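Local structure of alkylhalidase CmlS (Streptomyces venezuelae, 3I3L) at residues A[65-70]-A[107-112]; A[69-74]-A[121-126]; A[370-375]-A[429-434]; A[86-91]-A[131-136]. The protein acts as a flavin-dependent halogenase in chloramphenicol biosynthesis and holds its FAD cofactor through a covalent bond. All coordinates share one frame; numbering follows the deposited sequence.

Contact 1 (A[65-70]-A[107-112]); sequences SLLPGT and FSFAAP. With FAD (flavin-adenine dinucleotide), chain B.
Pro68 lies over one face of the Phe109 ring, while Leu67 comes in obliquely near the ring's far end. Pro68 CD sits 4.0 Å from the centroid of the Phe109 ring, 11° off its normal, which makes a CH-pi contact over the middle of the face. Nearer the root of the ring, Pro68 CG is 3.8 Å from Phe109 CG. Leu67 uses one methyl: its CD2 meets Phe109 CZ at 3.5 Å. The ring gets there because Phe109 CG stands beside its own backbone N, opposite the carbonyl carbon (chi1 -70°). Replacing Phe109 by an alanine would remove the whole ring and would probably leave Pro68 and Leu67 CD2 facing a gap at the head of the helix.

One shell out, Leu67 is the N-cap of helix 68-76 and Pro68 its first residue, so the ring packs against a helix start. Behind Phe109, Ser108 OG accepts from Ala110 N at 3.0 Å, an ST turn that shapes the chain as it leaves strand 105-108; Glu452 also bonds that hydroxyl. Lys91 and Val585 touch Phe109 as well. At the other end of 65-70, the backbone of Ser65 reads the flavin: Ser65 N gives to FAD O4 at 3.2 Å, and FAD N3 gives to Ser65 O at 2.6 Å. Fit and dispersion therefore hold the two segments together without a hydrogen bond between them, while the backbone of Ser65, a few residues before the proline, bonds directly to the flavin ring.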
# COMPACT_ATOMS: atom_id res chain seq x y z
N SER A 65 1.41 11.67 -3.99
CA SER A 65 -0.03 11.47 -3.78
C SER A 65 -0.22 10.47 -2.66
O SER A 65 0.24 9.29 -2.74
CB SER A 65 -0.72 11.00 -5.08
OG SER A 65 -2.09 10.76 -4.92
N LEU A 66 -0.89 10.94 -1.60
CA LEU A 66 -1.04 10.16 -0.36
C LEU A 66 -2.38 9.47 -0.17
O LEU A 66 -3.32 9.64 -1.00
CB LEU A 66 -0.73 11.07 0.81
CG LEU A 66 0.62 11.84 0.71
CD1 LEU A 66 0.94 12.55 2.02
CD2 LEU A 66 1.74 10.83 0.35
N LEU A 67 -2.51 8.70 0.92
CA LEU A 67 -3.73 7.88 1.12
C LEU A 67 -4.33 8.14 2.50
O LEU A 67 -3.64 8.58 3.45
CB LEU A 67 -3.41 6.39 0.91
CG LEU A 67 -3.07 5.93 -0.53
CD1 LEU A 67 -2.61 4.40 -0.54
CD2 LEU A 67 -4.26 6.14 -1.54
N PRO A 68 -5.62 7.89 2.63
CA PRO A 68 -6.34 8.09 3.92
C PRO A 68 -5.68 7.36 5.07
O PRO A 68 -5.67 7.88 6.20
CB PRO A 68 -7.73 7.47 3.64
CG PRO A 68 -7.94 7.73 2.19
CD PRO A 68 -6.54 7.55 1.55
N GLY A 69 -5.16 6.16 4.79
CA GLY A 69 -4.56 5.32 5.84
C GLY A 69 -3.36 6.00 6.51
O GLY A 69 -3.11 5.82 7.70
N THR A 70 -2.62 6.78 5.73
CA THR A 70 -1.47 7.50 6.25
C THR A 70 -1.89 8.74 7.06
O THR A 70 -1.23 9.06 8.06
CB THR A 70 -0.54 7.96 5.10
OG1 THR A 70 0.05 6.81 4.48
CG2 THR A 70 0.54 8.94 5.58
N PHE A 107 -11.77 5.49 -8.24
CA PHE A 107 -11.76 4.84 -6.92
C PHE A 107 -11.96 5.83 -5.78
O PHE A 107 -11.02 6.55 -5.42
CB PHE A 107 -10.46 4.04 -6.71
CG PHE A 107 -10.42 3.27 -5.39
CD1 PHE A 107 -11.42 2.33 -5.06
CD2 PHE A 107 -9.41 3.49 -4.46
CE1 PHE A 107 -11.39 1.63 -3.84
CE2 PHE A 107 -9.37 2.75 -3.22
CZ PHE A 107 -10.35 1.84 -2.93
N SER A 108 -13.18 5.89 -5.25
CA SER A 108 -13.56 6.89 -4.24
C SER A 108 -12.94 6.56 -2.92
O SER A 108 -12.82 5.38 -2.57
CB SER A 108 -15.08 6.93 -4.03
OG SER A 108 -15.39 7.87 -3.00
N PHE A 109 -12.52 7.59 -2.19
CA PHE A 109 -11.99 7.37 -0.81
C PHE A 109 -13.11 7.41 0.27
O PHE A 109 -12.84 7.22 1.48
CB PHE A 109 -10.82 8.34 -0.49
CG PHE A 109 -9.56 8.04 -1.26
CD1 PHE A 109 -9.32 6.80 -1.76
CD2 PHE A 109 -8.65 9.02 -1.50
CE1 PHE A 109 -8.19 6.54 -2.49
CE2 PHE A 109 -7.50 8.75 -2.22
CZ PHE A 109 -7.28 7.52 -2.74
N ALA A 110 -14.35 7.65 -0.19
CA ALA A 110 -15.57 7.58 0.65
C ALA A 110 -15.49 6.46 1.68
O ALA A 110 -15.16 5.29 1.30
CB ALA A 110 -16.77 7.32 -0.21
N ALA A 111 -15.76 6.81 2.95
CA ALA A 111 -15.83 5.84 4.07
C ALA A 111 -16.37 6.47 5.40
O ALA A 111 -15.97 7.61 5.76
CB ALA A 111 -14.46 5.16 4.30
N PRO A 112 -17.27 5.75 6.13
CA PRO A 112 -17.77 6.19 7.46
C PRO A 112 -16.67 6.31 8.51
O PRO A 112 -16.53 7.38 9.13
CB PRO A 112 -18.75 5.07 7.87
CG PRO A 112 -19.15 4.40 6.56
CD PRO A 112 -17.88 4.46 5.72
PA FAD B . 12.52 7.92 1.04
O1A FAD B . 13.44 7.67 -0.13
O2A FAD B . 11.37 8.84 0.80
O5B FAD B . 13.42 8.49 2.28
C5B FAD B . 14.66 7.89 2.60
C4B FAD B . 15.66 8.91 3.17
O4B FAD B . 16.85 8.19 3.56
C3B FAD B . 16.10 9.94 2.15
O3B FAD B . 15.78 11.22 2.60
C2B FAD B . 17.63 9.77 2.05
O2B FAD B . 18.27 11.01 2.05
C1B FAD B . 17.98 8.98 3.30
N9A FAD B . 19.13 8.10 3.23
C8A FAD B . 19.45 7.21 2.24
N7A FAD B . 20.58 6.56 2.59
C5A FAD B . 21.05 7.08 3.75
C6A FAD B . 22.16 6.79 4.52
N6A FAD B . 23.01 5.84 4.15
N1A FAD B . 22.33 7.47 5.69
C2A FAD B . 21.45 8.44 6.10
N3A FAD B . 20.35 8.71 5.33
C4A FAD B . 20.15 8.04 4.18
N1 FAD B . 4.44 7.07 -3.25
C2 FAD B . 3.19 7.54 -2.90
O2 FAD B . 2.78 7.29 -1.78
N3 FAD B . 2.41 8.24 -3.79
C4 FAD B . 2.86 8.50 -5.06
O4 FAD B . 2.13 9.17 -5.86
C4X FAD B . 4.11 8.00 -5.43
N5 FAD B . 4.60 8.26 -6.69
C5X FAD B . 5.88 7.86 -7.01
C6 FAD B . 6.38 8.10 -8.30
C7 FAD B . 7.63 7.63 -8.64
C7M FAD B . 8.21 7.90 -10.01
C8 FAD B . 8.38 6.97 -7.67
C8M FAD B . 9.76 6.53 -7.96
C9 FAD B . 7.87 6.67 -6.40
C9A FAD B . 6.60 7.15 -6.10
N10 FAD B . 6.15 6.91 -4.83
C10 FAD B . 4.90 7.28 -4.51
C1' FAD B . 6.99 6.02 -3.98
C2' FAD B . 7.35 6.71 -2.69
O2' FAD B . 7.87 7.94 -3.01
C3' FAD B . 8.28 5.95 -1.78
O3' FAD B . 7.68 4.73 -1.43
C4' FAD B . 8.54 6.75 -0.46
O4' FAD B . 9.29 7.91 -0.70
C5' FAD B . 9.34 5.89 0.50
O5' FAD B . 9.52 6.56 1.72
P FAD B . 10.81 6.15 2.54
O1P FAD B . 10.92 4.64 2.58
O2P FAD B . 10.84 6.92 3.85
O3P FAD B . 12.07 6.52 1.59

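Contact 2 (A[69-74]-A[121-126]); sequences GTMSIL and HAVQVK
His121 meets Met71 through its backbone, with the His121 carbonyl O 4.1 Å from Met71 CG. Ala122 follows and touches the same methylene by its own methyl, Ala122 CB to Met71 CG being 4.0 Å. At Val123 the contact moves out along the methionine: Val123 CG2 packs 3.7 Å from Met71 SD, with the terminal CE close by. Met71 bends at both chi2 (-77°) and chi3 (90°), which turns its sulfur and terminal methyl along the strand from Ala122 to Val123. One flexible side chain thus spans three successive residues, with apolar packing on Ala122 and Val123 and no hydrogen bond across. An alanine in place of Met71 would lose CG, SD and CE and would probably leave Ala122 CB and Val123 CG2 without their cover from the helix.

Met71 also rests on Leu66, whose backbone bonds to Val123 just ahead of helix 68-76. Strand 122-124 pairs antiparallel with strand 89-97 in the larger mixed sheet of the FAD-binding part. The helix sits against this strand, with Thr70 and Ile73 turned onto helix 327-347 and Leu74 onto Phe130 and Leu134 of helix 127-140.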
# COMPACT_ATOMS: atom_id res chain seq x y z
N GLY A 69 -5.16 6.16 4.79
CA GLY A 69 -4.56 5.32 5.84
C GLY A 69 -3.36 6.00 6.51
O GLY A 69 -3.11 5.82 7.70
N THR A 70 -2.62 6.78 5.73
CA THR A 70 -1.47 7.50 6.25
C THR A 70 -1.89 8.74 7.06
O THR A 70 -1.23 9.06 8.06
CB THR A 70 -0.54 7.96 5.10
OG1 THR A 70 0.05 6.81 4.48
CG2 THR A 70 0.54 8.94 5.58
N MET A 71 -2.97 9.43 6.63
CA MET A 71 -3.49 10.57 7.41
C MET A 71 -3.99 10.07 8.76
O MET A 71 -3.80 10.72 9.76
CB MET A 71 -4.64 11.30 6.69
CG MET A 71 -4.43 11.49 5.17
SD MET A 71 -3.29 12.81 4.81
CE MET A 71 -1.77 11.99 4.79
N SER A 72 -4.64 8.91 8.76
CA SER A 72 -5.10 8.31 9.99
C SER A 72 -3.91 8.12 10.95
O SER A 72 -4.03 8.38 12.15
CB SER A 72 -5.77 6.98 9.69
OG SER A 72 -6.04 6.32 10.88
N ILE A 73 -2.77 7.68 10.43
CA ILE A 73 -1.63 7.39 11.27
C ILE A 73 -1.07 8.68 11.82
O ILE A 73 -0.81 8.80 13.02
CB ILE A 73 -0.52 6.62 10.51
CG1 ILE A 73 -0.91 5.14 10.32
CG2 ILE A 73 0.84 6.70 11.32
CD1 ILE A 73 0.03 4.38 9.38
N LEU A 74 -0.88 9.65 10.95
CA LEU A 74 -0.38 10.94 11.35
C LEU A 74 -1.34 11.61 12.38
O LEU A 74 -0.91 12.29 13.28
CB LEU A 74 -0.22 11.83 10.12
CG LEU A 74 0.89 11.40 9.14
CD1 LEU A 74 0.98 12.34 7.95
CD2 LEU A 74 2.20 11.34 9.85
N HIS A 121 -10.64 11.08 2.73
CA HIS A 121 -9.86 11.71 1.71
C HIS A 121 -8.36 11.64 2.10
O HIS A 121 -8.01 11.13 3.20
CB HIS A 121 -10.28 13.16 1.60
CG HIS A 121 -9.91 13.95 2.80
ND1 HIS A 121 -10.67 13.96 3.95
CD2 HIS A 121 -8.80 14.68 3.07
CE1 HIS A 121 -10.06 14.68 4.88
NE2 HIS A 121 -8.93 15.14 4.36
N ALA A 122 -7.48 12.05 1.19
CA ALA A 122 -6.11 12.27 1.57
C ALA A 122 -5.70 13.54 0.91
O ALA A 122 -6.56 14.40 0.63
CB ALA A 122 -5.16 11.07 1.21
N VAL A 123 -4.41 13.70 0.64
CA VAL A 123 -3.95 14.97 0.10
C VAL A 123 -2.83 14.72 -0.86
O VAL A 123 -2.30 13.59 -0.96
CB VAL A 123 -3.37 15.84 1.24
CG1 VAL A 123 -4.49 16.28 2.20
CG2 VAL A 123 -2.27 15.02 2.01
N GLN A 124 -2.46 15.77 -1.58
CA GLN A 124 -1.32 15.74 -2.46
C GLN A 124 -0.29 16.71 -1.84
O GLN A 124 -0.69 17.71 -1.27
CB GLN A 124 -1.72 16.24 -3.85
CG GLN A 124 -3.15 15.83 -4.32
CD GLN A 124 -3.15 14.41 -4.85
OE1 GLN A 124 -4.04 14.02 -5.62
NE2 GLN A 124 -2.14 13.64 -4.51
N VAL A 125 1.01 16.38 -1.90
CA VAL A 125 2.01 17.22 -1.26
C VAL A 125 3.23 17.45 -2.11
O VAL A 125 3.54 16.69 -3.03
CB VAL A 125 2.47 16.67 0.13
CG1 VAL A 125 1.23 16.31 1.03
CG2 VAL A 125 3.34 15.41 -0.07
N LYS A 126 3.95 18.50 -1.77
CA LYS A 126 5.29 18.70 -2.20
C LYS A 126 6.15 18.01 -1.15
O LYS A 126 6.15 18.40 0.03
CB LYS A 126 5.55 20.20 -2.29
CG LYS A 126 6.88 20.58 -2.84
CD LYS A 126 6.87 22.08 -3.30
CE LYS A 126 6.77 22.15 -4.84
NZ LYS A 126 6.78 23.58 -5.34

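Contact 3 (A[370-375]-A[429-434]); sequences YHQFLA and RDRAST
The ring of Phe373 meets Ala432 and Arg431 obliquely, whereas Phe324, outside the two segments, packs with it edge-to-face. This is a crossed helix pair: the short axes of 370-375 and 430-434 approach to 9.5 Å with a signed crossing angle of -66°. Phe373 bridges that gap. Its CG stands opposite the backbone N (chi1 -174°), and the ring atom CE2 does the touching, 4.2 Å from Ala432 CB. The same Phe373 CE2 is 4.3 Å from Arg431 O, so the ring leans on the backbone of the second helix as much as on a side chain. Small Ala432 lets the helix come up to the ring, and its methyl also touches Ser376, Phe377 and Phe380 farther along helix 352-382.

The contact joins the long helix 352-382 to helix 430-439, soon after a part of the chain that is not modelled. Arg431 O and its aliphatic CG face the ring, and its guanidinium makes a long, weak ion pair with Glu560. Inside the second helix, Asp430 O takes two bonds from one residue: Thr434 N at 2.8 Å and Thr434 OG1 at 2.7 Å reach it from opposite faces of the carbonyl plane.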
# COMPACT_ATOMS: atom_id res chain seq x y z
N TYR A 370 -0.49 -6.76 -3.38
CA TYR A 370 -0.52 -5.61 -4.22
C TYR A 370 -0.02 -6.02 -5.64
O TYR A 370 -0.54 -5.52 -6.67
CB TYR A 370 0.38 -4.50 -3.67
CG TYR A 370 0.39 -3.33 -4.56
CD1 TYR A 370 -0.73 -2.46 -4.60
CD2 TYR A 370 1.47 -3.08 -5.43
CE1 TYR A 370 -0.75 -1.37 -5.48
CE2 TYR A 370 1.46 -1.98 -6.34
CZ TYR A 370 0.35 -1.13 -6.35
OH TYR A 370 0.31 0.01 -7.17
N HIS A 371 0.97 -6.90 -5.68
CA HIS A 371 1.60 -7.36 -6.94
C HIS A 371 0.59 -8.17 -7.75
O HIS A 371 0.46 -7.93 -8.92
CB HIS A 371 2.79 -8.24 -6.55
CG HIS A 371 3.66 -8.72 -7.68
ND1 HIS A 371 3.29 -9.75 -8.53
CD2 HIS A 371 4.92 -8.37 -8.04
CE1 HIS A 371 4.28 -9.98 -9.39
NE2 HIS A 371 5.27 -9.16 -9.11
N GLN A 372 -0.08 -9.14 -7.13
CA GLN A 372 -1.11 -9.95 -7.79
C GLN A 372 -2.22 -9.08 -8.38
O GLN A 372 -2.74 -9.33 -9.45
CB GLN A 372 -1.74 -10.95 -6.80
CG GLN A 372 -3.31 -10.78 -6.70
CD GLN A 372 -3.95 -11.08 -5.27
OE1 GLN A 372 -4.48 -10.17 -4.61
NE2 GLN A 372 -3.89 -12.35 -4.83
N PHE A 373 -2.57 -8.04 -7.66
CA PHE A 373 -3.65 -7.17 -8.02
C PHE A 373 -3.23 -6.37 -9.22
O PHE A 373 -3.94 -6.30 -10.22
CB PHE A 373 -3.87 -6.27 -6.84
CG PHE A 373 -5.05 -5.37 -6.95
CD1 PHE A 373 -4.87 -4.05 -7.27
CD2 PHE A 373 -6.34 -5.84 -6.63
CE1 PHE A 373 -6.01 -3.18 -7.34
CE2 PHE A 373 -7.46 -5.00 -6.66
CZ PHE A 373 -7.31 -3.68 -7.02
N LEU A 374 -2.06 -5.76 -9.11
CA LEU A 374 -1.42 -5.06 -10.18
C LEU A 374 -1.41 -5.86 -11.51
O LEU A 374 -1.64 -5.30 -12.57
CB LEU A 374 0.01 -4.81 -9.78
CG LEU A 374 0.70 -3.69 -10.51
CD1 LEU A 374 -0.13 -2.46 -10.35
CD2 LEU A 374 2.06 -3.52 -9.78
N ALA A 375 -1.13 -7.15 -11.43
CA ALA A 375 -1.04 -7.98 -12.60
C ALA A 375 -2.39 -7.98 -13.33
O ALA A 375 -2.43 -7.92 -14.56
CB ALA A 375 -0.63 -9.44 -12.18
N ARG A 429 -8.22 -10.44 -9.54
CA ARG A 429 -8.49 -10.09 -10.95
C ARG A 429 -9.97 -10.03 -11.26
O ARG A 429 -10.40 -9.40 -12.23
N ASP A 430 -10.74 -10.74 -10.44
CA ASP A 430 -12.16 -10.51 -10.32
C ASP A 430 -12.26 -9.41 -9.25
O ASP A 430 -13.14 -8.57 -9.30
CB ASP A 430 -12.89 -11.79 -9.93
CG ASP A 430 -14.03 -12.15 -10.90
OD1 ASP A 430 -15.18 -11.64 -10.72
OD2 ASP A 430 -13.78 -12.95 -11.83
N ARG A 431 -11.30 -9.39 -8.34
CA ARG A 431 -11.24 -8.33 -7.38
C ARG A 431 -11.04 -6.98 -8.07
O ARG A 431 -11.56 -5.97 -7.60
CB ARG A 431 -10.14 -8.60 -6.39
CG ARG A 431 -10.35 -8.01 -5.03
CD ARG A 431 -9.17 -8.30 -4.08
NE ARG A 431 -8.85 -9.73 -3.99
CZ ARG A 431 -9.14 -10.53 -2.95
NH1 ARG A 431 -9.77 -10.05 -1.88
NH2 ARG A 431 -8.80 -11.82 -3.00
N ALA A 432 -10.34 -6.99 -9.21
CA ALA A 432 -10.00 -5.77 -9.89
C ALA A 432 -11.08 -5.45 -10.85
O ALA A 432 -11.36 -4.26 -11.15
CB ALA A 432 -8.70 -5.91 -10.62
N SER A 433 -11.64 -6.51 -11.39
CA SER A 433 -12.77 -6.40 -12.28
C SER A 433 -13.93 -5.73 -11.53
O SER A 433 -14.69 -4.92 -12.07
CB SER A 433 -13.15 -7.80 -12.75
OG SER A 433 -13.72 -7.70 -14.02
N THR A 434 -14.00 -6.03 -10.24
CA THR A 434 -15.02 -5.53 -9.40
C THR A 434 -14.86 -4.03 -9.21
O THR A 434 -15.80 -3.29 -9.48
CB THR A 434 -15.05 -6.28 -8.06
OG1 THR A 434 -15.50 -7.63 -8.30
CG2 THR A 434 -16.02 -5.62 -7.10

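Contact 4 (A[86-91]-A[131-136]); sequences QNYVKK and DKLLLD
Leu133 points from helix 127-140 at Gln86 and Tyr88, beside the turn that leads into strand 89-97, and meets them with successive parts of its side chain. Its CB lies at the margin of contact, 4.6 Å from Tyr88 OH. The branch carbon comes a little nearer, Leu133 CG to Tyr88 OH being 4.4 Å, still a loose touch. CG is carried outward because it stands opposite the backbone N (chi1 -178°), and of the two methyls CD2 makes the closer approach: it packs against the amide end of Gln86, with Leu133 CD2 4.1 Å from Gln86 CD. The two side chains cross at a slant.

A bend at chi2 (-48°) brings the amide end of Gln86 to that methyl. Separately, Gln86 CB lies 3.5 Å above the Tyr88 ring plane, displaced toward the rim, and the two residues facing Leu133 also brace each other. Between them Asn87 takes a positive phi (54°) just after the helix, turning the chain toward strand 89-97. Tyr88 touches Val123 and Val125 too.

On the other segment the charges are paired within or beyond helix 127-140. Lys132 NZ forms a salt bridge to Asp136 OD2 at 3.2 Å, one turn on, using the syn lone pair of that oxygen. Asp131 pairs with Arg127 and Arg59, both seen to bind FAD, and so probably steadies them from the second shell. No hydrogen bond or ion pair crosses the contact; a leucine methyl against an amide, with its branch carbon loosely beside a phenol oxygen, implies a modest, non-directional attraction, and the salt bridges of 131-136 lie away from it.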
# COMPACT_ATOMS: atom_id res chain seq x y z
N GLN A 86 -1.14 23.28 6.85
CA GLN A 86 -0.38 23.31 5.59
C GLN A 86 -1.25 23.59 4.36
O GLN A 86 -0.74 23.98 3.33
CB GLN A 86 0.42 22.01 5.37
CG GLN A 86 1.32 21.58 6.54
CD GLN A 86 2.20 22.72 7.09
OE1 GLN A 86 2.04 23.16 8.25
NE2 GLN A 86 3.12 23.20 6.28
N ASN A 87 -2.56 23.41 4.48
CA ASN A 87 -3.48 23.57 3.35
C ASN A 87 -3.12 22.74 2.11
O ASN A 87 -3.06 23.28 1.00
CB ASN A 87 -3.59 25.06 2.99
CG ASN A 87 -4.42 25.83 4.00
OD1 ASN A 87 -3.93 26.76 4.62
ND2 ASN A 87 -5.68 25.38 4.22
N TYR A 88 -2.87 21.44 2.30
CA TYR A 88 -2.45 20.57 1.21
C TYR A 88 -3.63 20.45 0.28
O TYR A 88 -4.76 20.43 0.75
CB TYR A 88 -2.08 19.19 1.77
CG TYR A 88 -0.77 19.15 2.55
CD1 TYR A 88 0.39 19.67 2.04
CD2 TYR A 88 -0.72 18.56 3.78
CE1 TYR A 88 1.53 19.63 2.71
CE2 TYR A 88 0.46 18.49 4.48
CZ TYR A 88 1.58 19.03 3.95
OH TYR A 88 2.75 18.98 4.65
N VAL A 89 -3.39 20.34 -1.03
CA VAL A 89 -4.51 20.07 -1.94
C VAL A 89 -5.22 18.78 -1.49
O VAL A 89 -4.54 17.77 -1.22
CB VAL A 89 -4.01 19.93 -3.39
CG1 VAL A 89 -5.17 19.49 -4.37
CG2 VAL A 89 -3.39 21.22 -3.86
N LYS A 90 -6.56 18.80 -1.40
CA LYS A 90 -7.32 17.61 -0.98
C LYS A 90 -7.59 16.64 -2.12
O LYS A 90 -7.97 17.04 -3.23
CB LYS A 90 -8.61 17.94 -0.22
CG LYS A 90 -8.31 18.63 1.12
CD LYS A 90 -9.05 18.02 2.33
CE LYS A 90 -8.07 17.78 3.58
NZ LYS A 90 -7.21 18.98 3.92
N LYS A 91 -7.40 15.35 -1.85
CA LYS A 91 -7.60 14.32 -2.88
C LYS A 91 -8.79 13.45 -2.53
O LYS A 91 -8.73 12.76 -1.53
CB LYS A 91 -6.33 13.43 -3.04
CG LYS A 91 -6.65 12.07 -3.69
CD LYS A 91 -5.46 11.47 -4.29
CE LYS A 91 -4.82 10.55 -3.40
NZ LYS A 91 -4.34 9.27 -4.18
N ASP A 131 7.98 16.03 4.00
CA ASP A 131 9.01 15.25 4.72
C ASP A 131 9.68 16.13 5.83
O ASP A 131 9.99 15.63 6.91
CB ASP A 131 10.07 14.75 3.76
CG ASP A 131 9.55 13.63 2.83
OD1 ASP A 131 8.35 13.33 2.81
OD2 ASP A 131 10.38 13.02 2.11
N LYS A 132 9.87 17.41 5.56
CA LYS A 132 10.52 18.29 6.52
C LYS A 132 9.62 18.60 7.71
O LYS A 132 10.09 18.84 8.81
CB LYS A 132 10.99 19.58 5.86
CG LYS A 132 11.52 20.60 6.86
CD LYS A 132 12.22 21.78 6.15
CE LYS A 132 12.28 23.01 7.08
NZ LYS A 132 13.32 22.83 8.11
N LEU A 133 8.32 18.59 7.49
CA LEU A 133 7.33 18.83 8.53
C LEU A 133 7.33 17.68 9.57
O LEU A 133 7.34 17.92 10.75
CB LEU A 133 5.95 19.01 7.89
CG LEU A 133 4.61 19.34 8.59
CD1 LEU A 133 4.07 18.19 9.37
CD2 LEU A 133 4.72 20.58 9.47
N LEU A 134 7.36 16.44 9.10
CA LEU A 134 7.49 15.28 9.94
C LEU A 134 8.78 15.27 10.73
O LEU A 134 8.79 14.94 11.94
CB LEU A 134 7.46 14.01 9.10
CG LEU A 134 6.21 13.71 8.28
CD1 LEU A 134 6.24 12.22 7.79
CD2 LEU A 134 4.95 13.93 9.09
N LEU A 135 9.87 15.61 10.08
CA LEU A 135 11.15 15.53 10.72
C LEU A 135 11.29 16.60 11.83
O LEU A 135 11.83 16.33 12.89
CB LEU A 135 12.29 15.63 9.68
CG LEU A 135 13.65 15.14 10.22
CD1 LEU A 135 13.53 13.67 10.80
CD2 LEU A 135 14.72 15.22 9.14
N ASP A 136 10.82 17.81 11.55
CA ASP A 136 10.79 18.91 12.51
C ASP A 136 9.86 18.58 13.65
O ASP A 136 10.13 18.89 14.78
CB ASP A 136 10.34 20.20 11.81
CG ASP A 136 11.40 20.77 10.92
OD1 ASP A 136 12.52 20.24 10.90
OD2 ASP A 136 11.12 21.76 10.20

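In the fold
Contacts 1 and 2 are the buried ones; their centres are 8 Å apart, and they share Gly69 and Thr70: contact 1 meets the start of helix 68-76, contact 2 uses Met71 within it. Contact 4 lies nearer the surface but belongs to the same neighbourhood: its strand 89-97 pairs with both 105-108 and 122-124, and Lys91 bonds to Ser65 of contact 1. Contact 3 stands apart, touching none of the others, about 31 Å from contact 4 between centres and across the chain's centre from it. A proline-aromatic CH-pi contact carries contact 1, a thioether on aliphatic methyls contact 2, and polar ends enter at the rims of contacts 3 and 4. Direct bonding to FAD is a feature of contact 1, whereas contact 3 joins two helices.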